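Local structure of glycosyl hydrolase, family 38 (Enterococcus faecalis, 5KBP) at residues A[392-397]-A[813-818]; A[398-403]-A[508-513]; A[407-412]-A[802-807]; A[423-428]-A[487-492]. The protein probably cleaves alpha-linked mannose residues from carbohydrates, as a glycoside hydrolase of family 38. All blocks are in the same frame, centred on the assembly; numbering follows the deposited sequence.

Contact 1: A[392-397]-A[813-818]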
loop_
_atom_site.group_PDB
_atom_site.type_symbol
_atom_site.label_atom_id
_atom_site.label_comp_id
_atom_site.label_asym_id
_atom_site.label_seq_id
_atom_site.Cartn_x
_atom_site.Cartn_y
_atom_site.Cartn_z
ATOM N N GLU A 392 9.632 -18.169 27.578
ATOM C CA GLU A 392 9.528 -19.618 27.698
ATOM C C GLU A 392 10.764 -20.230 28.346
ATOM O O GLU A 392 10.686 -21.348 28.868
ATOM C CB GLU A 392 9.301 -20.253 26.326
ATOM C CG GLU A 392 8.095 -21.176 26.260
ATOM C CD GLU A 392 6.800 -20.428 26.012
ATOM O OE1 GLU A 392 6.430 -20.253 24.832
ATOM O OE2 GLU A 392 6.158 -20.006 26.996
ATOM N N ALA A 393 11.896 -19.525 28.326
ATOM C CA ALA A 393 13.134 -20.013 28.914
ATOM C C ALA A 393 13.383 -19.485 30.322
ATOM O O ALA A 393 14.345 -19.917 30.964
ATOM C CB ALA A 393 14.326 -19.646 28.019
ATOM N N ILE A 394 12.552 -18.571 30.811
ATOM C CA ILE A 394 12.735 -18.004 32.144
ATOM C C ILE A 394 12.157 -18.959 33.179
ATOM O O ILE A 394 11.032 -19.453 33.029
ATOM C CB ILE A 394 12.083 -16.614 32.239
ATOM C CG1 ILE A 394 12.802 -15.628 31.316
ATOM C CG2 ILE A 394 12.104 -16.106 33.671
ATOM C CD1 ILE A 394 12.246 -14.224 31.369
ATOM N N ASP A 395 12.930 -19.228 34.231
ATOM C CA ASP A 395 12.502 -20.126 35.296
ATOM C C ASP A 395 11.382 -19.489 36.109
ATOM O O ASP A 395 11.645 -18.759 37.071
ATOM C CB ASP A 395 13.686 -20.484 36.198
ATOM C CG ASP A 395 13.412 -21.690 37.080
ATOM O OD1 ASP A 395 12.233 -22.069 37.243
ATOM O OD2 ASP A 395 14.384 -22.260 37.617
ATOM N N THR A 396 10.135 -19.757 35.732
ATOM C CA THR A 396 8.977 -19.212 36.426
ATOM C C THR A 396 8.441 -20.138 37.510
ATOM O O THR A 396 7.484 -19.771 38.201
ATOM C CB THR A 396 7.859 -18.891 35.428
ATOM O OG1 THR A 396 7.614 -20.032 34.595
ATOM C CG2 THR A 396 8.249 -17.707 34.557
ATOM N N SER A 397 9.031 -21.323 37.680
ATOM C CA SER A 397 8.632 -22.210 38.766
ATOM C C SER A 397 8.992 -21.652 40.136
ATOM O O SER A 397 8.531 -22.194 41.147
ATOM C CB SER A 397 9.271 -23.588 38.582
ATOM O OG SER A 397 10.685 -23.498 38.549
ATOM N N GLY A 813 13.057 -23.187 33.702
ATOM C CA GLY A 813 13.765 -22.632 32.568
ATOM C C GLY A 813 15.242 -22.490 32.860
ATOM O O GLY A 813 15.689 -22.606 34.003
ATOM N N LYS A 814 16.000 -22.234 31.797
ATOM C CA LYS A 814 17.442 -22.081 31.906
ATOM C C LYS A 814 17.875 -20.633 32.089
ATOM O O LYS A 814 19.032 -20.391 32.450
ATOM C CB LYS A 814 18.132 -22.673 30.671
ATOM C CG LYS A 814 17.672 -24.085 30.314
ATOM C CD LYS A 814 17.647 -25.008 31.530
ATOM C CE LYS A 814 19.040 -25.275 32.081
ATOM N NZ LYS A 814 18.982 -26.078 33.334
ATOM N N LEU A 815 16.986 -19.673 31.854
ATOM C CA LEU A 815 17.286 -18.271 32.097
ATOM C C LEU A 815 16.861 -17.877 33.505
ATOM O O LEU A 815 15.873 -18.381 34.043
ATOM C CB LEU A 815 16.586 -17.373 31.074
ATOM C CG LEU A 815 17.111 -17.407 29.638
ATOM C CD1 LEU A 815 16.378 -16.392 28.775
ATOM C CD2 LEU A 815 18.612 -17.155 29.611
ATOM N N ALA A 816 17.624 -16.964 34.100
ATOM C CA ALA A 816 17.325 -16.510 35.445
ATOM C C ALA A 816 16.082 -15.622 35.443
ATOM O O ALA A 816 15.789 -14.954 34.448
ATOM C CB ALA A 816 18.511 -15.746 36.026
ATOM N N PRO A 817 15.326 -15.607 36.545
ATOM C CA PRO A 817 14.160 -14.707 36.608
ATOM C C PRO A 817 14.531 -13.241 36.455
ATOM O O PRO A 817 13.771 -12.472 35.853
ATOM C CB PRO A 817 13.566 -15.006 37.993
ATOM C CG PRO A 817 14.050 -16.378 38.327
ATOM C CD PRO A 817 15.423 -16.472 37.733
ATOM N N ASN A 818 15.680 -12.835 36.988
ATOM C CA ASN A 818 16.212 -11.491 36.803
ATOM C C ASN A 818 17.622 -11.612 36.248
ATOM O O ASN A 818 18.426 -12.398 36.760
ATOM C CB ASN A 818 16.217 -10.702 38.117
ATOM C CG ASN A 818 14.861 -10.684 38.792
ATOM O OD1 ASN A 818 13.957 -9.962 38.374
ATOM N ND2 ASN A 818 14.713 -11.480 39.844
#

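Contact 2: A[398-403]-A[508-513]. With SO4 (sulfate ion), chain D.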
loop_
_atom_site.group_PDB
_atom_site.type_symbol
_atom_site.label_atom_id
_atom_site.label_comp_id
_atom_site.label_asym_id
_atom_site.label_seq_id
_atom_site.Cartn_x
_atom_site.Cartn_y
_atom_site.Cartn_z
ATOM N N VAL A 398 9.800 -20.590 40.191
ATOM C CA VAL A 398 10.131 -19.960 41.464
ATOM C C VAL A 398 8.890 -19.340 42.099
ATOM O O VAL A 398 8.792 -19.247 43.329
ATOM C CB VAL A 398 11.254 -18.925 41.253
ATOM C CG1 VAL A 398 10.838 -17.887 40.217
ATOM C CG2 VAL A 398 11.647 -18.263 42.570
ATOM N N PHE A 399 7.922 -18.924 41.285
ATOM C CA PHE A 399 6.687 -18.357 41.800
ATOM C C PHE A 399 5.773 -19.461 42.334
ATOM O O PHE A 399 5.856 -20.611 41.894
ATOM C CB PHE A 399 5.970 -17.569 40.708
ATOM C CG PHE A 399 6.746 -16.384 40.210
ATOM C CD1 PHE A 399 7.116 -15.368 41.076
ATOM C CD2 PHE A 399 7.100 -16.279 38.874
ATOM C CE1 PHE A 399 7.826 -14.273 40.621
ATOM C CE2 PHE A 399 7.811 -15.187 38.413
ATOM C CZ PHE A 399 8.175 -14.183 39.289
ATOM N N PRO A 400 4.899 -19.140 43.287
ATOM C CA PRO A 400 4.006 -20.164 43.840
ATOM C C PRO A 400 3.004 -20.651 42.804
ATOM O O PRO A 400 2.780 -20.026 41.767
ATOM C CB PRO A 400 3.303 -19.440 44.992
ATOM C CG PRO A 400 3.363 -17.999 44.617
ATOM C CD PRO A 400 4.686 -17.828 43.925
ATOM N N GLU A 401 2.398 -21.795 43.106
ATOM C CA GLU A 401 1.419 -22.386 42.207
ATOM C C GLU A 401 0.180 -21.503 42.100
ATOM O O GLU A 401 -0.141 -20.732 43.009
ATOM C CB GLU A 401 1.038 -23.787 42.685
ATOM C CG GLU A 401 2.108 -24.837 42.417
ATOM C CD GLU A 401 1.858 -26.134 43.161
ATOM O OE1 GLU A 401 1.616 -26.082 44.385
ATOM O OE2 GLU A 401 1.903 -27.205 42.520
ATOM N N LYS A 402 -0.506 -21.619 40.962
ATOM C CA LYS A 402 -1.679 -20.840 40.567
ATOM C C LYS A 402 -1.356 -19.372 40.307
ATOM O O LYS A 402 -2.276 -18.590 40.048
ATOM C CB LYS A 402 -2.818 -20.922 41.596
ATOM C CG LYS A 402 -3.291 -22.336 41.900
ATOM C CD LYS A 402 -4.395 -22.328 42.942
ATOM N N ALA A 403 -0.088 -18.975 40.351
ATOM C CA ALA A 403 0.280 -17.591 40.104
ATOM C C ALA A 403 0.378 -17.317 38.606
ATOM O O ALA A 403 0.615 -18.215 37.794
ATOM C CB ALA A 403 1.606 -17.254 40.784
ATOM N N ALA A 508 4.982 -11.710 39.404
ATOM C CA ALA A 508 3.855 -12.627 39.342
ATOM C C ALA A 508 2.643 -11.983 39.996
ATOM O O ALA A 508 2.761 -11.034 40.775
ATOM C CB ALA A 508 4.172 -13.967 40.014
ATOM N N LEU A 509 1.471 -12.521 39.672
ATOM C CA LEU A 509 0.195 -12.021 40.171
ATOM C C LEU A 509 -0.462 -13.129 40.981
ATOM O O LEU A 509 -0.932 -14.123 40.414
ATOM C CB LEU A 509 -0.701 -11.572 39.016
ATOM C CG LEU A 509 -1.609 -10.365 39.249
ATOM C CD1 LEU A 509 -0.781 -9.125 39.535
ATOM C CD2 LEU A 509 -2.508 -10.144 38.044
ATOM N N ILE A 510 -0.489 -12.966 42.300
ATOM C CA ILE A 510 -1.096 -13.943 43.192
ATOM C C ILE A 510 -2.323 -13.322 43.845
ATOM O O ILE A 510 -2.486 -12.099 43.896
ATOM C CB ILE A 510 -0.111 -14.450 44.264
ATOM C CG1 ILE A 510 0.330 -13.299 45.172
ATOM C CG2 ILE A 510 1.090 -15.106 43.613
ATOM C CD1 ILE A 510 1.196 -13.736 46.332
ATOM N N GLN A 511 -3.199 -14.187 44.351
ATOM C CA GLN A 511 -4.369 -13.717 45.079
ATOM C C GLN A 511 -3.954 -13.227 46.460
ATOM O O GLN A 511 -3.255 -13.929 47.198
ATOM C CB GLN A 511 -5.410 -14.826 45.201
ATOM C CG GLN A 511 -5.996 -15.281 43.877
ATOM C CD GLN A 511 -7.326 -15.986 44.048
ATOM O OE1 GLN A 511 -7.976 -15.866 45.087
ATOM N NE2 GLN A 511 -7.740 -16.723 43.025
ATOM N N GLY A 512 -4.386 -12.024 46.807
ATOM C CA GLY A 512 -4.059 -11.453 48.096
ATOM C C GLY A 512 -4.350 -9.973 48.107
ATOM O O GLY A 512 -4.713 -9.375 47.088
ATOM N N GLU A 513 -4.187 -9.384 49.289
ATOM C CA GLU A 513 -4.393 -7.952 49.440
ATOM C C GLU A 513 -3.347 -7.185 48.642
ATOM O O GLU A 513 -2.143 -7.413 48.793
ATOM C CB GLU A 513 -4.330 -7.562 50.916
HETATM S S SO4 D . 0.174 -23.914 38.268
HETATM O O1 SO4 D . -0.575 -24.743 37.327
HETATM O O2 SO4 D . -0.182 -24.287 39.634
HETATM O O3 SO4 D . 1.604 -24.122 38.067
HETATM O O4 SO4 D . -0.151 -22.509 38.048
#

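Contact 3: A[407-412]-A[802-807]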
loop_
_atom_site.group_PDB
_atom_site.type_symbol
_atom_site.label_atom_id
_atom_site.label_comp_id
_atom_site.label_asym_id
_atom_site.label_seq_id
_atom_site.Cartn_x
_atom_site.Cartn_y
_atom_site.Cartn_z
ATOM N N VAL A 407 6.877 -10.815 32.681
ATOM C CA VAL A 407 8.268 -10.385 32.588
ATOM C C VAL A 407 8.327 -8.984 31.996
ATOM O O VAL A 407 7.622 -8.676 31.029
ATOM C CB VAL A 407 9.104 -11.368 31.739
ATOM C CG1 VAL A 407 10.567 -10.958 31.730
ATOM C CG2 VAL A 407 8.947 -12.790 32.258
ATOM N N LEU A 408 9.181 -8.139 32.575
ATOM C CA LEU A 408 9.412 -6.778 32.105
ATOM C C LEU A 408 10.812 -6.687 31.513
ATOM O O LEU A 408 11.795 -7.000 32.192
ATOM C CB LEU A 408 9.248 -5.769 33.242
ATOM C CG LEU A 408 7.831 -5.269 33.525
ATOM C CD1 LEU A 408 7.791 -4.467 34.817
ATOM C CD2 LEU A 408 7.332 -4.433 32.358
ATOM N N PHE A 409 10.902 -6.249 30.260
ATOM C CA PHE A 409 12.172 -6.094 29.566
ATOM C C PHE A 409 12.508 -4.619 29.406
ATOM O O PHE A 409 11.645 -3.811 29.045
ATOM C CB PHE A 409 12.139 -6.746 28.181
ATOM C CG PHE A 409 11.972 -8.234 28.206
ATOM C CD1 PHE A 409 10.709 -8.801 28.245
ATOM C CD2 PHE A 409 13.076 -9.069 28.166
ATOM C CE1 PHE A 409 10.551 -10.172 28.258
ATOM C CE2 PHE A 409 12.924 -10.441 28.179
ATOM C CZ PHE A 409 11.660 -10.993 28.225
ATOM N N ASN A 410 13.763 -4.273 29.673
ATOM C CA ASN A 410 14.315 -2.971 29.310
ATOM C C ASN A 410 15.170 -3.206 28.073
ATOM O O ASN A 410 16.267 -3.757 28.162
ATOM C CB ASN A 410 15.121 -2.364 30.453
ATOM C CG ASN A 410 15.650 -0.968 30.129
ATOM O OD1 ASN A 410 15.428 -0.440 29.038
ATOM N ND2 ASN A 410 16.338 -0.360 31.090
ATOM N N THR A 411 14.653 -2.811 26.911
ATOM C CA THR A 411 15.339 -3.011 25.639
ATOM C C THR A 411 16.133 -1.781 25.209
ATOM O O THR A 411 16.361 -1.578 24.012
ATOM C CB THR A 411 14.336 -3.403 24.555
ATOM O OG1 THR A 411 13.298 -2.416 24.482
ATOM C CG2 THR A 411 13.717 -4.753 24.878
ATOM N N SER A 412 16.559 -0.957 26.163
ATOM C CA SER A 412 17.351 0.230 25.881
ATOM C C SER A 412 18.647 0.174 26.679
ATOM O O SER A 412 18.846 -0.699 27.528
ATOM C CB SER A 412 16.578 1.516 26.209
ATOM O OG SER A 412 16.554 1.763 27.606
ATOM N N PRO A 802 9.459 2.161 24.490
ATOM C CA PRO A 802 8.550 1.678 25.534
ATOM C C PRO A 802 9.028 0.365 26.139
ATOM O O PRO A 802 9.803 -0.387 25.543
ATOM C CB PRO A 802 7.227 1.491 24.786
ATOM C CG PRO A 802 7.647 1.186 23.384
ATOM C CD PRO A 802 8.886 2.011 23.141
ATOM N N PHE A 803 8.547 0.101 27.352
ATOM C CA PHE A 803 8.818 -1.175 28.000
ATOM C C PHE A 803 8.162 -2.312 27.226
ATOM O O PHE A 803 7.130 -2.138 26.571
ATOM C CB PHE A 803 8.307 -1.170 29.443
ATOM C CG PHE A 803 9.326 -0.716 30.453
ATOM C CD1 PHE A 803 10.453 -1.477 30.708
ATOM C CD2 PHE A 803 9.146 0.463 31.160
ATOM C CE1 PHE A 803 11.390 -1.066 31.637
ATOM C CE2 PHE A 803 10.078 0.877 32.095
ATOM C CZ PHE A 803 11.202 0.111 32.334
ATOM N N THR A 804 8.774 -3.490 27.304
ATOM C CA THR A 804 8.229 -4.705 26.709
ATOM C C THR A 804 7.763 -5.613 27.840
ATOM O O THR A 804 8.584 -6.195 28.558
ATOM C CB THR A 804 9.260 -5.406 25.827
ATOM O OG1 THR A 804 9.544 -4.593 24.681
ATOM C CG2 THR A 804 8.735 -6.759 25.368
ATOM N N ALA A 805 6.448 -5.719 28.005
ATOM C CA ALA A 805 5.839 -6.571 29.014
ATOM C C ALA A 805 5.276 -7.821 28.355
ATOM O O ALA A 805 4.719 -7.757 27.255
ATOM C CB ALA A 805 4.730 -5.830 29.766
ATOM N N ALA A 806 5.421 -8.956 29.033
ATOM C CA ALA A 806 4.981 -10.227 28.483
ATOM C C ALA A 806 4.600 -11.166 29.613
ATOM O O ALA A 806 5.320 -11.276 30.607
ATOM C CB ALA A 806 6.072 -10.870 27.628
ATOM N N THR A 807 3.472 -11.845 29.448
ATOM C CA THR A 807 3.059 -12.874 30.384
ATOM C C THR A 807 3.536 -14.241 29.905
ATOM O O THR A 807 3.813 -14.453 28.722
ATOM C CB THR A 807 1.539 -12.881 30.553
ATOM O OG1 THR A 807 0.918 -13.211 29.304
ATOM C CG2 THR A 807 1.048 -11.516 31.012
#

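Contact 4: A[423-428]-A[487-492]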
loop_
_atom_site.group_PDB
_atom_site.type_symbol
_atom_site.label_atom_id
_atom_site.label_comp_id
_atom_site.label_asym_id
_atom_site.label_seq_id
_atom_site.Cartn_x
_atom_site.Cartn_y
_atom_site.Cartn_z
ATOM N N GLU A 423 -0.899 -5.890 31.178
ATOM C CA GLU A 423 -2.150 -6.632 31.098
ATOM C C GLU A 423 -1.853 -8.114 31.294
ATOM O O GLU A 423 -1.034 -8.687 30.568
ATOM C CB GLU A 423 -2.851 -6.388 29.762
ATOM C CG GLU A 423 -4.341 -6.702 29.782
ATOM C CD GLU A 423 -5.011 -6.433 28.449
ATOM O OE1 GLU A 423 -4.312 -6.468 27.415
ATOM O OE2 GLU A 423 -6.236 -6.185 28.436
ATOM N N VAL A 424 -2.512 -8.726 32.273
ATOM C CA VAL A 424 -2.264 -10.112 32.653
ATOM C C VAL A 424 -3.567 -10.889 32.541
ATOM O O VAL A 424 -4.593 -10.476 33.095
ATOM C CB VAL A 424 -1.690 -10.214 34.078
ATOM C CG1 VAL A 424 -1.398 -11.665 34.432
ATOM C CG2 VAL A 424 -0.436 -9.361 34.210
ATOM N N GLU A 425 -3.522 -12.012 31.829
ATOM C CA GLU A 425 -4.674 -12.896 31.704
ATOM C C GLU A 425 -4.821 -13.719 32.978
ATOM O O GLU A 425 -3.917 -14.480 33.338
ATOM C CB GLU A 425 -4.510 -13.807 30.490
ATOM C CG GLU A 425 -5.649 -14.785 30.275
ATOM C CD GLU A 425 -5.311 -15.842 29.241
ATOM O OE1 GLU A 425 -4.737 -16.885 29.618
ATOM O OE2 GLU A 425 -5.609 -15.623 28.047
ATOM N N ILE A 426 -5.956 -13.569 33.662
ATOM C CA ILE A 426 -6.188 -14.298 34.905
ATOM C C ILE A 426 -7.084 -15.519 34.719
ATOM O O ILE A 426 -7.039 -16.434 35.556
ATOM C CB ILE A 426 -6.773 -13.371 35.991
ATOM C CG1 ILE A 426 -8.088 -12.748 35.519
ATOM C CG2 ILE A 426 -5.767 -12.292 36.368
ATOM C CD1 ILE A 426 -8.763 -11.888 36.568
ATOM N N GLU A 427 -7.885 -15.566 33.657
ATOM C CA GLU A 427 -8.737 -16.714 33.385
ATOM C C GLU A 427 -8.854 -16.896 31.881
ATOM O O GLU A 427 -8.609 -15.971 31.101
ATOM C CB GLU A 427 -10.121 -16.556 34.024
ATOM C CG GLU A 427 -10.176 -16.993 35.478
ATOM C CD GLU A 427 -10.908 -16.003 36.357
ATOM O OE1 GLU A 427 -11.512 -15.055 35.814
ATOM O OE2 GLU A 427 -10.873 -16.169 37.594
ATOM N N ARG A 428 -9.238 -18.105 31.476
ATOM C CA ARG A 428 -9.267 -18.452 30.057
ATOM C C ARG A 428 -10.231 -19.606 29.846
ATOM O O ARG A 428 -10.038 -20.687 30.412
ATOM C CB ARG A 428 -7.865 -18.816 29.573
ATOM C CG ARG A 428 -7.779 -19.216 28.113
ATOM C CD ARG A 428 -6.508 -18.665 27.495
ATOM N NE ARG A 428 -5.846 -19.627 26.622
ATOM C CZ ARG A 428 -4.715 -19.379 25.968
ATOM N NH1 ARG A 428 -4.126 -18.197 26.086
ATOM N NH2 ARG A 428 -4.176 -20.310 25.194
ATOM N N ALA A 487 -11.409 -14.805 27.397
ATOM C CA ALA A 487 -10.459 -14.599 28.478
ATOM C C ALA A 487 -10.842 -13.376 29.298
ATOM O O ALA A 487 -11.586 -12.502 28.848
ATOM C CB ALA A 487 -9.029 -14.441 27.948
ATOM N N LYS A 488 -10.314 -13.332 30.518
ATOM C CA LYS A 488 -10.441 -12.183 31.401
ATOM C C LYS A 488 -9.048 -11.645 31.689
ATOM O O LYS A 488 -8.147 -12.409 32.053
ATOM C CB LYS A 488 -11.155 -12.553 32.705
ATOM C CG LYS A 488 -11.486 -11.358 33.582
ATOM C CD LYS A 488 -12.469 -11.733 34.677
ATOM C CE LYS A 488 -12.984 -10.502 35.402
ATOM N NZ LYS A 488 -14.062 -10.838 36.373
ATOM N N TYR A 489 -8.871 -10.339 31.518
ATOM C CA TYR A 489 -7.568 -9.706 31.642
ATOM C C TYR A 489 -7.586 -8.684 32.766
ATOM O O TYR A 489 -8.569 -7.957 32.946
ATOM C CB TYR A 489 -7.156 -9.027 30.333
ATOM C CG TYR A 489 -7.010 -9.983 29.177
ATOM C CD1 TYR A 489 -5.802 -10.619 28.928
ATOM C CD2 TYR A 489 -8.079 -10.252 28.335
ATOM C CE1 TYR A 489 -5.662 -11.497 27.871
ATOM C CE2 TYR A 489 -7.950 -11.128 27.274
ATOM C CZ TYR A 489 -6.739 -11.749 27.048
ATOM O OH TYR A 489 -6.602 -12.622 25.994
ATOM N N LEU A 490 -6.492 -8.633 33.517
ATOM C CA LEU A 490 -6.305 -7.652 34.573
ATOM C C LEU A 490 -5.143 -6.745 34.199
ATOM O O LEU A 490 -4.088 -7.225 33.768
ATOM C CB LEU A 490 -6.044 -8.335 35.917
ATOM C CG LEU A 490 -6.479 -7.534 37.145
ATOM C CD1 LEU A 490 -7.938 -7.124 37.012
ATOM C CD2 LEU A 490 -6.260 -8.333 38.417
ATOM N N THR A 491 -5.343 -5.441 34.353
ATOM C CA THR A 491 -4.346 -4.434 34.005
ATOM C C THR A 491 -3.728 -3.910 35.296
ATOM O O THR A 491 -4.399 -3.231 36.081
ATOM C CB THR A 491 -4.978 -3.306 33.192
ATOM O OG1 THR A 491 -5.478 -3.831 31.954
ATOM C CG2 THR A 491 -3.960 -2.224 32.902
ATOM N N VAL A 492 -2.454 -4.227 35.513
ATOM C CA VAL A 492 -1.748 -3.897 36.746
ATOM C C VAL A 492 -0.764 -2.771 36.464
ATOM O O VAL A 492 -0.118 -2.744 35.411
ATOM C CB VAL A 492 -1.028 -5.133 37.321
ATOM C CG1 VAL A 492 -0.384 -4.805 38.658
ATOM C CG2 VAL A 492 -2.002 -6.294 37.462
#

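Contact 1: A[392-397]-A[813-818]
D395 and L815 share the bond that brings the two backbones together: D395 N donates to L815 O at 3.1 Å. Two residues earlier in that segment, A393 O accepts from L815 N at 2.8 Å, so I394 is bracketed by one bond on each side. D395 has the most surface covered in this contact. Its CG is anti to the backbone N (chi1 -164°), and the carboxylate carbon lies 3.7 Å from G813 N, while D395 CB is equally near G813 O and L815 O. S397 N makes a weak bond back to D395 OD1. L815 likewise points at the opposite segment, its CB 3.4 Å from A393 O and its CG and CD1 both meeting A393 CB; V331 of helix 304-332 touches both A393 and L815. G813 brings its main chain right up to its partner, G813 CA sitting 3.2 Å from A393 O in a CA-H...O contact. Beyond the bridge, I394 CG2 touches P817 CA at 3.8 Å, and P817 CG touches D395 O at 3.6 Å. I394 also packs on W504, while T396 OG1 is held by H811 N and A809 O. The arrangement is that of an isolated beta bridge formed just where helix 362-393 gives way to loop, joining the helix end to the loop between strands 804-807 and 819-820.

Contact 2: A[398-403]-A[508-513]
F399 presents one face of its ring to the methyl group of A508, a CH-pi contact in which A508 CB lies 3.5 Å from the F399 centroid and 17° off the ring normal. The methyl is displaced toward the rim, nearest to F399 CD1 at 3.4 Å. V398 CG1 lies over the centre of the opposite face, so the ring is held between a strand alanine and its own neighbour. I510 reaches back to the loop with one branch. Its chi1 of 63° sets CG1 between the backbone N and the carbonyl carbon and turns CG2 beside the N, where CG2 meets A403 CB at 3.6 Å and P400 CG at 3.8 Å. The side chains of P400 and I510 cross at about a right angle, and I454 of strand 451-454 touches both. Away from this apolar patch, K402 N donates to two oxygens of a sulfate, O2 at 3.0 Å and O4 at 3.1 Å; the ion, probably from the crystallisation liquor, is also bound by R810 NH1. The arrangement is a loop carrying a type II beta turn, P400 to A403, weakly closed by A403 N to P400 O and packed against strand 503-511 just before strand 404-410 pairs with it.

Contact 3: A[407-412]-A[802-807]
V407, L408 and F409 pair with A806, A805 and T804 as an antiparallel beta ladder that joins strand 404-410 to strand 804-807. Four backbone hydrogen bonds carry it. V407 N donates to A806 O at 2.6 Å and A806 N returns to V407 O at 3.0 Å; at the next hydrogen-bonded pair F409 N donates to T804 O at 2.9 Å, whereas T804 N to F409 O is weak at 3.4 Å. The weak bond lies at the end where the chain enters strand 804-807, just after F803.

Apolar packing divides between two faces. V407, F409, T804 and A806 lie on one, where F409 CB meets T804 CB and helices 362-393 and 304-332 cover the sheet. L408 and A805 lie on the other, L408 CD2 touching A805 CB at 3.9 Å, and L408 continues onto L494 and V496 of strand 483-499.

Aromatic edges meet carbonyl oxygens twice. T804 O lies in the plane of the F409 ring, at its edge, and F803 points the edge atom CD1 at F409 O, 3.1 Å away, while its ring also packs on K416, E418 and V420 of strand 416-430.

Polar side chains of N410, T411 and S412 bond locally and to a helix. T411 OG1 bonds to N319 O of helix 304-332. N410, with CG anti to its backbone N (chi1 -177°), forms an Asx turn: N410 OD1 accepts S412 N at 3.1 Å from above the carboxamide plane, and S412 OG at 2.9 Å in that plane, on a lone pair.

Contact 4: A[423-428]-A[487-492]
Y489 lays its ring obliquely against the aliphatic part of E425, whose CG is anti to the backbone N (chi1 179°), with Y489 CE1 3.7 Å from E425 CB and the carboxylate turned 49° from the ring plane. The two residues form a non-hydrogen-bonded pair in an antiparallel ladder interrupted by a classic beta bulge, at which I426 and E427 both face K488. Before it, V424 N to L490 O spans 2.6 Å and L490 N to V424 O 2.7 Å. At the bulge, I426 N donates to K488 O at 3.0 Å, and K488 N donates to E427 O, one residue beyond I426, from 48° above the carbonyl plane.

On the face of L490, E427 and K488 run side by side, and E427 OE1 touches K488 CD at 3.6 Å. Their charged atoms are not in contact; K488 NZ bonds to T448 OG1. I426 CG2 packs on L490 CB. On the other face, E423 OE2 lies 3.5 Å from Y489 CB and forms a salt bridge with R471, which also makes a cation-pi contact with Y489. R428 is salt-bridged to D475, and its guanidinium offers NH1 edge-on, in plane, to E425 OE2 at 3.6 Å.

Followed from the N terminus, the chain leaves helix 362-393 through 392-397, then enters 398-403, 407-412 and 423-428 in turn. Contact 4 closes first, at 487-492, and its loop lies within those of the other three. Segment 508-513 then closes contact 2. Some 290 residues later 802-807 closes contact 3, which crosses contact 2 because their segments alternate. Contact 1 closes last, at 813-818, and encloses them all. Contacts 2 and 3 reach one sheet through strands 404-410 and 503-511; L509 packs from it onto V424, L490 and V492 of contact 4. I394 touches V407, and P817 touches V398, so contact 1 ties the helix end to strand 404-410 and the loop before it.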